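Local coordinates for protein aldehyde dehydrogenase 12 (Zea mays, PDB 6D97) that catalyses the NAD-dependent oxidation of L-glutamate gamma-semialdehyde to glutamate, the last step of proline catabolism in plants, at residues A[126-134]-A[142-150]; A[201-210]-A[227-238]. All coordinates share one frame; numbering follows the deposited sequence.

Contact 1 pairs the consecutive helices 124-137 and 142-157, about 16 Å (centre to centre) from the middle of the chain, and contact 2 pairs two helices packed on the same face of the parallel Rossmann-type sheet; the contact centres lie about 12 Å apart. E148 joins them: its OE1 stands 2.8 Å from L202 N and 2.9 Å from E203 N, probably accepting a hydrogen bond from each where helix 203-214 begins. Apolar packing adds a second link, L133 CD2 lying 3.6 Å from Q233 CG. Contact 2 is nearer the cofactor, with the V227 side chain about 8 Å from NAD, against about 13 Å for E148. The side chain of P205 comes within about 4 Å of that of T196, an NAD-binding residue.

Contact 1 of 2, residues A[126-134]-A[142-150]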
loop_
_atom_site.group_PDB
_atom_site.type_symbol
_atom_site.label_atom_id
_atom_site.label_comp_id
_atom_site.label_asym_id
_atom_site.label_seq_id
_atom_site.Cartn_x
_atom_site.Cartn_y
_atom_site.Cartn_z
ATOM N N VAL A 126 34.094 7.301 -14.378
ATOM C CA VAL A 126 33.874 7.150 -12.943
ATOM C C VAL A 126 33.507 5.711 -12.608
ATOM O O VAL A 126 33.954 5.166 -11.590
ATOM C CB VAL A 126 32.804 8.143 -12.458
ATOM C CG1 VAL A 126 32.603 8.010 -10.956
ATOM C CG2 VAL A 126 33.194 9.565 -12.834
ATOM N N LEU A 127 32.683 5.079 -13.453
ATOM C CA LEU A 127 32.429 3.647 -13.335
ATOM C C LEU A 127 33.736 2.871 -13.307
ATOM O O LEU A 127 33.977 2.056 -12.409
ATOM C CB LEU A 127 31.562 3.164 -14.502
ATOM C CG LEU A 127 30.055 3.404 -14.586
ATOM C CD1 LEU A 127 29.565 3.111 -15.993
ATOM C CD2 LEU A 127 29.316 2.537 -13.583
ATOM N N ASP A 128 34.599 3.124 -14.292
ATOM C CA ASP A 128 35.861 2.404 -14.380
ATOM C C ASP A 128 36.749 2.690 -13.173
ATOM O O ASP A 128 37.404 1.783 -12.647
ATOM C CB ASP A 128 36.565 2.779 -15.682
ATOM C CG ASP A 128 37.866 2.045 -15.867
ATOM O OD1 ASP A 128 37.831 0.816 -16.078
ATOM O OD2 ASP A 128 38.925 2.699 -15.802
ATOM N N PHE A 129 36.773 3.945 -12.719
ATOM C CA PHE A 129 37.552 4.305 -11.538
ATOM C C PHE A 129 37.150 3.461 -10.336
ATOM O O PHE A 129 37.999 2.853 -9.674
ATOM C CB PHE A 129 37.372 5.795 -11.239
ATOM C CG PHE A 129 37.904 6.219 -9.901
ATOM C CD1 PHE A 129 39.232 6.576 -9.751
ATOM C CD2 PHE A 129 37.067 6.278 -8.796
ATOM C CE1 PHE A 129 39.726 6.972 -8.522
ATOM C CE2 PHE A 129 37.551 6.671 -7.564
ATOM C CZ PHE A 129 38.885 7.021 -7.426
ATOM N N PHE A 130 35.848 3.400 -10.048
ATOM C CA PHE A 130 35.391 2.664 -8.874
ATOM C C PHE A 130 35.547 1.159 -9.060
ATOM O O PHE A 130 35.886 0.447 -8.110
ATOM C CB PHE A 130 33.942 3.029 -8.557
ATOM C CG PHE A 130 33.809 4.245 -7.687
ATOM C CD1 PHE A 130 34.161 4.192 -6.347
ATOM C CD2 PHE A 130 33.344 5.442 -8.208
ATOM C CE1 PHE A 130 34.043 5.304 -5.540
ATOM C CE2 PHE A 130 33.217 6.557 -7.405
ATOM C CZ PHE A 130 33.571 6.489 -6.071
ATOM N N ALA A 131 35.307 0.656 -10.274
ATOM C CA ALA A 131 35.502 -0.767 -10.528
ATOM C C ALA A 131 36.954 -1.170 -10.307
ATOM O O ALA A 131 37.235 -2.203 -9.690
ATOM C CB ALA A 131 35.059 -1.112 -11.947
ATOM N N LYS A 132 37.893 -0.359 -10.801
ATOM C CA LYS A 132 39.307 -0.670 -10.621
ATOM C C LYS A 132 39.721 -0.549 -9.163
ATOM O O LYS A 132 40.476 -1.387 -8.662
ATOM C CB LYS A 132 40.165 0.246 -11.489
ATOM C CG LYS A 132 40.768 -0.434 -12.700
ATOM C CD LYS A 132 40.180 0.128 -13.976
ATOM C CE LYS A 132 40.922 -0.394 -15.195
ATOM N NZ LYS A 132 40.893 0.574 -16.325
ATOM N N LEU A 133 39.250 0.490 -8.471
ATOM C CA LEU A 133 39.593 0.656 -7.063
ATOM C C LEU A 133 39.069 -0.506 -6.229
ATOM O O LEU A 133 39.759 -0.987 -5.323
ATOM C CB LEU A 133 39.047 1.983 -6.541
ATOM C CG LEU A 133 39.594 2.438 -5.191
ATOM C CD1 LEU A 133 41.102 2.449 -5.198
ATOM C CD2 LEU A 133 39.068 3.820 -4.862
ATOM N N ILE A 134 37.846 -0.960 -6.513
ATOM C CA ILE A 134 37.289 -2.126 -5.829
ATOM C C ILE A 134 38.191 -3.335 -6.035
ATOM O O ILE A 134 38.495 -4.081 -5.095
ATOM C CB ILE A 134 35.858 -2.406 -6.326
ATOM C CG1 ILE A 134 34.887 -1.360 -5.781
ATOM C CG2 ILE A 134 35.410 -3.812 -5.947
ATOM C CD1 ILE A 134 33.516 -1.424 -6.422
ATOM N N TYR A 142 36.886 -7.781 -13.231
ATOM C CA TYR A 142 36.488 -6.417 -13.567
ATOM C C TYR A 142 34.976 -6.297 -13.715
ATOM O O TYR A 142 34.386 -5.290 -13.312
ATOM C CB TYR A 142 37.181 -5.961 -14.849
ATOM C CG TYR A 142 36.835 -4.543 -15.256
ATOM C CD1 TYR A 142 37.460 -3.459 -14.658
ATOM C CD2 TYR A 142 35.880 -4.289 -16.233
ATOM C CE1 TYR A 142 37.150 -2.162 -15.022
ATOM C CE2 TYR A 142 35.566 -2.994 -16.604
ATOM C CZ TYR A 142 36.203 -1.937 -15.998
ATOM O OH TYR A 142 35.883 -0.653 -16.376
ATOM N N GLN A 143 34.331 -7.315 -14.290
ATOM C CA GLN A 143 32.887 -7.248 -14.482
ATOM C C GLN A 143 32.143 -7.360 -13.156
ATOM O O GLN A 143 31.106 -6.714 -12.964
ATOM C CB GLN A 143 32.436 -8.336 -15.456
ATOM C CG GLN A 143 32.821 -8.056 -16.904
ATOM C CD GLN A 143 32.262 -9.083 -17.870
ATOM O OE1 GLN A 143 33.012 -9.777 -18.558
ATOM N NE2 GLN A 143 30.936 -9.184 -17.929
ATOM N N GLN A 144 32.654 -8.177 -12.230
ATOM C CA GLN A 144 32.049 -8.252 -10.902
ATOM C C GLN A 144 32.174 -6.923 -10.168
ATOM O O GLN A 144 31.220 -6.472 -9.523
ATOM C CB GLN A 144 32.689 -9.373 -10.085
ATOM C CG GLN A 144 32.333 -10.775 -10.545
ATOM C CD GLN A 144 30.896 -11.147 -10.235
ATOM O OE1 GLN A 144 30.331 -10.712 -9.232
ATOM N NE2 GLN A 144 30.296 -11.952 -11.104
ATOM N N ALA A 145 33.346 -6.283 -10.251
ATOM C CA ALA A 145 33.525 -4.969 -9.639
ATOM C C ALA A 145 32.654 -3.920 -10.316
ATOM O O ALA A 145 32.112 -3.030 -9.651
ATOM C CB ALA A 145 34.995 -4.556 -9.696
ATOM N N LEU A 146 32.522 -4.001 -11.642
ATOM C CA LEU A 146 31.645 -3.079 -12.353
ATOM C C LEU A 146 30.195 -3.271 -11.930
ATOM O O LEU A 146 29.453 -2.293 -11.774
ATOM C CB LEU A 146 31.794 -3.277 -13.863
ATOM C CG LEU A 146 31.053 -2.293 -14.767
ATOM C CD1 LEU A 146 31.680 -0.917 -14.648
ATOM C CD2 LEU A 146 31.075 -2.763 -16.213
ATOM N N ALA A 147 29.777 -4.524 -11.732
ATOM C CA ALA A 147 28.401 -4.791 -11.321
ATOM C C ALA A 147 28.083 -4.113 -9.998
ATOM O O ALA A 147 26.951 -3.669 -9.774
ATOM C CB ALA A 147 28.158 -6.296 -11.217
ATOM N N GLU A 148 29.070 -4.024 -9.105
ATOM C CA GLU A 148 28.862 -3.319 -7.846
ATOM C C GLU A 148 28.575 -1.844 -8.090
ATOM O O GLU A 148 27.673 -1.267 -7.471
ATOM C CB GLU A 148 30.086 -3.484 -6.944
ATOM C CG GLU A 148 29.773 -4.005 -5.557
ATOM C CD GLU A 148 30.952 -3.897 -4.611
ATOM O OE1 GLU A 148 30.914 -3.030 -3.707
ATOM O OE2 GLU A 148 31.913 -4.681 -4.773
ATOM N N VAL A 149 29.320 -1.221 -9.002
ATOM C CA VAL A 149 29.094 0.188 -9.295
ATOM C C VAL A 149 27.762 0.380 -10.006
ATOM O O VAL A 149 27.050 1.363 -9.764
ATOM C CB VAL A 149 30.261 0.755 -10.120
ATOM C CG1 VAL A 149 30.208 2.268 -10.112
ATOM C CG2 VAL A 149 31.584 0.256 -9.568
ATOM N N GLN A 150 27.405 -0.548 -10.895
ATOM C CA GLN A 150 26.154 -0.429 -11.636
ATOM C C GLN A 150 24.953 -0.519 -10.702
ATOM O O GLN A 150 24.003 0.266 -10.817
ATOM C CB GLN A 150 26.085 -1.507 -12.717
ATOM C CG GLN A 150 26.932 -1.202 -13.938
ATOM C CD GLN A 150 27.154 -2.417 -14.816
ATOM O OE1 GLN A 150 27.124 -3.554 -14.341
ATOM N NE2 GLN A 150 27.375 -2.183 -16.106
#
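A131 and A145 bring their CA atoms to 4.7 Å where the segments 126-134 and 142-150 cross, with axes 8.1 Å apart and N-to-C directions at 122°, an approach two small residues permit. A145 CB presses on the carbonyl oxygen A131 O, 3.2 Å away, and also meets I134 CG2. One turn on, V149 is a knob in the hole formed by L127, F130, A131 and I134: its CG1 lies 3.6 Å from L127 CD2, while CG2 faces F130 CB and the backbone N of A131. At the other flank Y142, with CG anti to the backbone N (chi1 -179°), extends its ring past A131 CB so that OH donates to D128 OD1. That separation, 2.5 Å, is very short and its exact value doubtful. The carboxylate and ring planes are 49° apart. K132 CD meets the ring edge 3.9 Å from Y142 CE1, the side chains slanting across each other, and NZ bridges to D128 OD2 on the syn lone pair, 2.9 Å away. A cationic and a phenolic partner would probably favour the ionised form of D128, which with K132 and Y142 makes a partly exposed polar cluster beside a mainly apolar crossing of consecutive helices.

Contact 2 of 2, residues A[201-210]-A[227-238]; sequences PLEIPLLQLM and VSIVMEQMIRLL
P201 and P205 supply the rings that meet the opposite segment: P201 sets CB and CG against V227, with CB 3.6 Å from V227 CB, and P205 turns CB and CG to M231. P205 CG and M231 CG are only 3.4 Å apart, tighter than usual van der Waals contact. The R236 guanidinium has E232 at its edge and in its plane, a salt bridge within 227-238 that does not touch 201-210; NE donates to E232 OE2 over 2.9 Å, reaching it 60° out of the carboxylate plane, and W53 makes a cation-pi contact with R236. M231 is the central side chain. Its CG lies against P205; the bend at chi2 (-47°) turns SD toward L206, and the one at chi3 carries CE to 3.8 Å from L209 CD2. Farther along, L202 CD1 meets M234 CG at 3.7 Å, the two side chains crossing at about a right angle, while L209 CD2 and L238 CD1 reach toward each other tip to tip. A single water donates to P201 O (2.7 Å) and to V227 O and accepts from M231 N, tying the two loop carbonyls to the backbone of helix 229-240. The axes of 203-210 and 229-238 lie 10.1 Å apart at 42°. Helices 203-214 and 229-240 belong to two successive beta-alpha-beta crossovers, 191-196 to 218-223 and 218-223 to 249-251, and both pack on strand 218-223, where P205 touches V223 and M231 touches L221; helix 142-157 covers P201 and L202, and strand 43-49 lies against S228 and I229.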
loop_
_atom_site.group_PDB
_atom_site.type_symbol
_atom_site.label_atom_id
_atom_site.label_comp_id
_atom_site.label_asym_id
_atom_site.label_seq_id
_atom_site.Cartn_x
_atom_site.Cartn_y
_atom_site.Cartn_z
ATOM N N PRO A 201 32.955 -3.348 -1.190
ATOM C CA PRO A 201 33.424 -2.087 -0.594
ATOM C C PRO A 201 32.583 -0.873 -0.957
ATOM O O PRO A 201 32.774 0.188 -0.346
ATOM C CB PRO A 201 34.853 -1.947 -1.144
ATOM C CG PRO A 201 35.203 -3.293 -1.718
ATOM C CD PRO A 201 33.910 -3.883 -2.173
ATOM N N LEU A 202 31.675 -0.979 -1.924
ATOM C CA LEU A 202 30.849 0.148 -2.338
ATOM C C LEU A 202 29.364 -0.107 -2.145
ATOM O O LEU A 202 28.678 0.697 -1.503
ATOM C CB LEU A 202 31.125 0.492 -3.810
ATOM C CG LEU A 202 30.283 1.635 -4.382
ATOM C CD1 LEU A 202 30.704 2.959 -3.759
ATOM C CD2 LEU A 202 30.396 1.690 -5.894
ATOM N N GLU A 203 28.853 -1.222 -2.672
ATOM C CA GLU A 203 27.410 -1.426 -2.774
ATOM C C GLU A 203 26.742 -1.450 -1.405
ATOM O O GLU A 203 25.746 -0.755 -1.178
ATOM C CB GLU A 203 27.124 -2.723 -3.531
ATOM C CG GLU A 203 25.653 -3.047 -3.693
ATOM C CD GLU A 203 25.437 -4.354 -4.431
ATOM O OE1 GLU A 203 26.345 -4.772 -5.181
ATOM O OE2 GLU A 203 24.366 -4.970 -4.259
ATOM N N ILE A 204 27.265 -2.252 -0.483
ATOM C CA ILE A 204 26.631 -2.410 0.826
ATOM C C ILE A 204 26.706 -1.106 1.616
ATOM O O ILE A 204 25.658 -0.597 2.039
ATOM C CB ILE A 204 27.245 -3.580 1.613
ATOM C CG1 ILE A 204 26.978 -4.909 0.906
ATOM C CG2 ILE A 204 26.707 -3.593 3.032
ATOM C CD1 ILE A 204 27.674 -6.082 1.553
ATOM N N PRO A 205 27.891 -0.516 1.842
ATOM C CA PRO A 205 27.922 0.722 2.643
ATOM C C PRO A 205 27.183 1.891 2.009
ATOM O O PRO A 205 26.505 2.637 2.727
ATOM C CB PRO A 205 29.423 1.005 2.795
ATOM C CG PRO A 205 30.078 0.230 1.718
ATOM C CD PRO A 205 29.253 -0.976 1.509
ATOM N N LEU A 206 27.281 2.073 0.688
ATOM C CA LEU A 206 26.605 3.206 0.055
ATOM C C LEU A 206 25.092 3.103 0.197
ATOM O O LEU A 206 24.423 4.093 0.517
ATOM C CB LEU A 206 26.989 3.307 -1.422
ATOM C CG LEU A 206 26.179 4.316 -2.246
ATOM C CD1 LEU A 206 26.458 5.736 -1.781
ATOM C CD2 LEU A 206 26.448 4.174 -3.736
ATOM N N LEU A 207 24.536 1.910 -0.032
ATOM C CA LEU A 207 23.084 1.756 -0.026
ATOM C C LEU A 207 22.511 1.906 1.379
ATOM O O LEU A 207 21.422 2.466 1.551
ATOM C CB LEU A 207 22.698 0.405 -0.626
ATOM C CG LEU A 207 22.415 0.365 -2.132
ATOM C CD1 LEU A 207 23.581 0.905 -2.942
ATOM C CD2 LEU A 207 22.060 -1.047 -2.580
ATOM N N GLN A 208 23.224 1.415 2.396
ATOM C CA GLN A 208 22.760 1.608 3.766
ATOM C C GLN A 208 23.007 3.037 4.233
ATOM O O GLN A 208 22.204 3.595 4.992
ATOM C CB GLN A 208 23.434 0.605 4.708
ATOM C CG GLN A 208 23.198 -0.860 4.354
ATOM C CD GLN A 208 21.800 -1.349 4.703
ATOM O OE1 GLN A 208 20.926 -0.565 5.078
ATOM N NE2 GLN A 208 21.586 -2.657 4.587
ATOM N N LEU A 209 24.114 3.645 3.792
ATOM C CA LEU A 209 24.393 5.036 4.144
ATOM C C LEU A 209 23.295 5.960 3.635
ATOM O O LEU A 209 22.765 6.785 4.390
ATOM C CB LEU A 209 25.748 5.467 3.581
ATOM C CG LEU A 209 26.059 6.960 3.671
ATOM C CD1 LEU A 209 26.253 7.356 5.126
ATOM C CD2 LEU A 209 27.288 7.302 2.846
ATOM N N MET A 210 22.935 5.831 2.353
ATOM C CA MET A 210 21.894 6.689 1.794
ATOM C C MET A 210 20.543 6.395 2.427
ATOM O O MET A 210 19.775 7.323 2.706
ATOM C CB MET A 210 21.823 6.534 0.274
ATOM C CG MET A 210 23.131 6.861 -0.434
ATOM S SD MET A 210 23.787 8.493 -0.009
ATOM C CE MET A 210 22.454 9.561 -0.553
ATOM N N VAL A 227 39.316 -2.268 2.783
ATOM C CA VAL A 227 38.687 -1.776 1.563
ATOM C C VAL A 227 38.059 -0.401 1.726
ATOM O O VAL A 227 37.441 0.095 0.781
ATOM C CB VAL A 227 37.631 -2.771 1.042
ATOM C CG1 VAL A 227 38.243 -4.143 0.863
ATOM C CG2 VAL A 227 36.455 -2.822 1.996
ATOM N N SER A 228 38.198 0.240 2.889
ATOM C CA SER A 228 37.477 1.480 3.157
ATOM C C SER A 228 37.883 2.616 2.231
ATOM O O SER A 228 37.236 3.669 2.256
ATOM C CB SER A 228 37.682 1.914 4.610
ATOM O OG SER A 228 39.053 2.136 4.896
ATOM N N ILE A 229 38.936 2.434 1.427
ATOM C CA ILE A 229 39.346 3.473 0.489
ATOM C C ILE A 229 38.236 3.756 -0.508
ATOM O O ILE A 229 38.080 4.891 -0.972
ATOM C CB ILE A 229 40.661 3.073 -0.218
ATOM C CG1 ILE A 229 41.275 4.277 -0.935
ATOM C CG2 ILE A 229 40.434 1.929 -1.204
ATOM C CD1 ILE A 229 42.739 4.088 -1.312
ATOM N N VAL A 230 37.425 2.744 -0.823
ATOM C CA VAL A 230 36.390 2.897 -1.840
ATOM C C VAL A 230 35.319 3.866 -1.360
ATOM O O VAL A 230 35.001 4.855 -2.031
ATOM C CB VAL A 230 35.786 1.532 -2.204
ATOM C CG1 VAL A 230 34.625 1.713 -3.168
ATOM C CG2 VAL A 230 36.854 0.631 -2.798
ATOM N N MET A 231 34.747 3.596 -0.183
ATOM C CA MET A 231 33.727 4.490 0.352
ATOM C C MET A 231 34.294 5.865 0.659
ATOM O O MET A 231 33.563 6.858 0.608
ATOM C CB MET A 231 33.090 3.897 1.606
ATOM C CG MET A 231 31.864 3.071 1.320
ATOM S SD MET A 231 30.679 3.857 0.207
ATOM C CE MET A 231 30.029 5.147 1.261
ATOM N N GLU A 232 35.587 5.947 0.980
ATOM C CA GLU A 232 36.204 7.251 1.189
ATOM C C GLU A 232 36.132 8.085 -0.083
ATOM O O GLU A 232 35.754 9.262 -0.050
ATOM C CB GLU A 232 37.652 7.078 1.649
ATOM C CG GLU A 232 38.187 8.264 2.431
ATOM C CD GLU A 232 39.429 8.868 1.818
ATOM O OE1 GLU A 232 40.429 9.034 2.544
ATOM O OE2 GLU A 232 39.407 9.176 0.608
ATOM N N GLN A 233 36.472 7.478 -1.223
ATOM C CA GLN A 233 36.326 8.158 -2.506
ATOM C C GLN A 233 34.863 8.443 -2.816
ATOM O O GLN A 233 34.530 9.505 -3.352
ATOM C CB GLN A 233 36.958 7.318 -3.616
ATOM C CG GLN A 233 38.429 7.022 -3.393
ATOM C CD GLN A 233 39.264 8.282 -3.297
ATOM O OE1 GLN A 233 39.317 9.079 -4.231
ATOM N NE2 GLN A 233 39.915 8.473 -2.158
ATOM N N MET A 234 33.972 7.506 -2.482
ATOM C CA MET A 234 32.551 7.722 -2.739
ATOM C C MET A 234 32.014 8.891 -1.921
ATOM O O MET A 234 31.181 9.667 -2.404
ATOM C CB MET A 234 31.765 6.445 -2.444
ATOM C CG MET A 234 30.297 6.542 -2.801
ATOM S SD MET A 234 30.049 6.771 -4.569
ATOM C CE MET A 234 28.447 7.562 -4.557
ATOM N N ILE A 235 32.493 9.045 -0.684
ATOM C CA ILE A 235 32.035 10.144 0.160
ATOM C C ILE A 235 32.502 11.483 -0.397
ATOM O O ILE A 235 31.775 12.482 -0.342
ATOM C CB ILE A 235 32.505 9.935 1.609
ATOM C CG1 ILE A 235 31.763 8.753 2.229
ATOM C CG2 ILE A 235 32.258 11.181 2.432
ATOM C CD1 ILE A 235 32.351 8.290 3.545
ATOM N N ARG A 236 33.719 11.526 -0.948
ATOM C CA ARG A 236 34.198 12.747 -1.591
ATOM C C ARG A 236 33.317 13.119 -2.774
ATOM O O ARG A 236 32.983 14.295 -2.964
ATOM C CB ARG A 236 35.650 12.573 -2.031
ATOM C CG ARG A 236 36.578 12.304 -0.870
ATOM C CD ARG A 236 38.035 12.184 -1.286
ATOM N NE ARG A 236 38.887 11.970 -0.119
ATOM C CZ ARG A 236 39.419 12.946 0.610
ATOM N NH1 ARG A 236 39.199 14.213 0.285
ATOM N NH2 ARG A 236 40.174 12.655 1.665
ATOM N N LEU A 237 32.925 12.127 -3.574
ATOM C CA LEU A 237 31.968 12.364 -4.649
ATOM C C LEU A 237 30.650 12.885 -4.093
ATOM O O LEU A 237 30.082 13.854 -4.613
ATOM C CB LEU A 237 31.757 11.072 -5.447
ATOM C CG LEU A 237 30.807 10.969 -6.652
ATOM C CD1 LEU A 237 31.115 9.673 -7.403
ATOM C CD2 LEU A 237 29.312 11.025 -6.286
ATOM N N LEU A 238 30.142 12.245 -3.036
ATOM C CA LEU A 238 28.858 12.652 -2.471
ATOM C C LEU A 238 28.910 14.084 -1.954
ATOM O O LEU A 238 27.936 14.835 -2.091
ATOM C CB LEU A 238 28.447 11.688 -1.358
ATOM C CG LEU A 238 27.932 10.318 -1.804
ATOM C CD1 LEU A 238 27.853 9.352 -0.632
ATOM C CD2 LEU A 238 26.569 10.469 -2.467
HETATM O O HOH W 1 34.827 1.181 1.076
#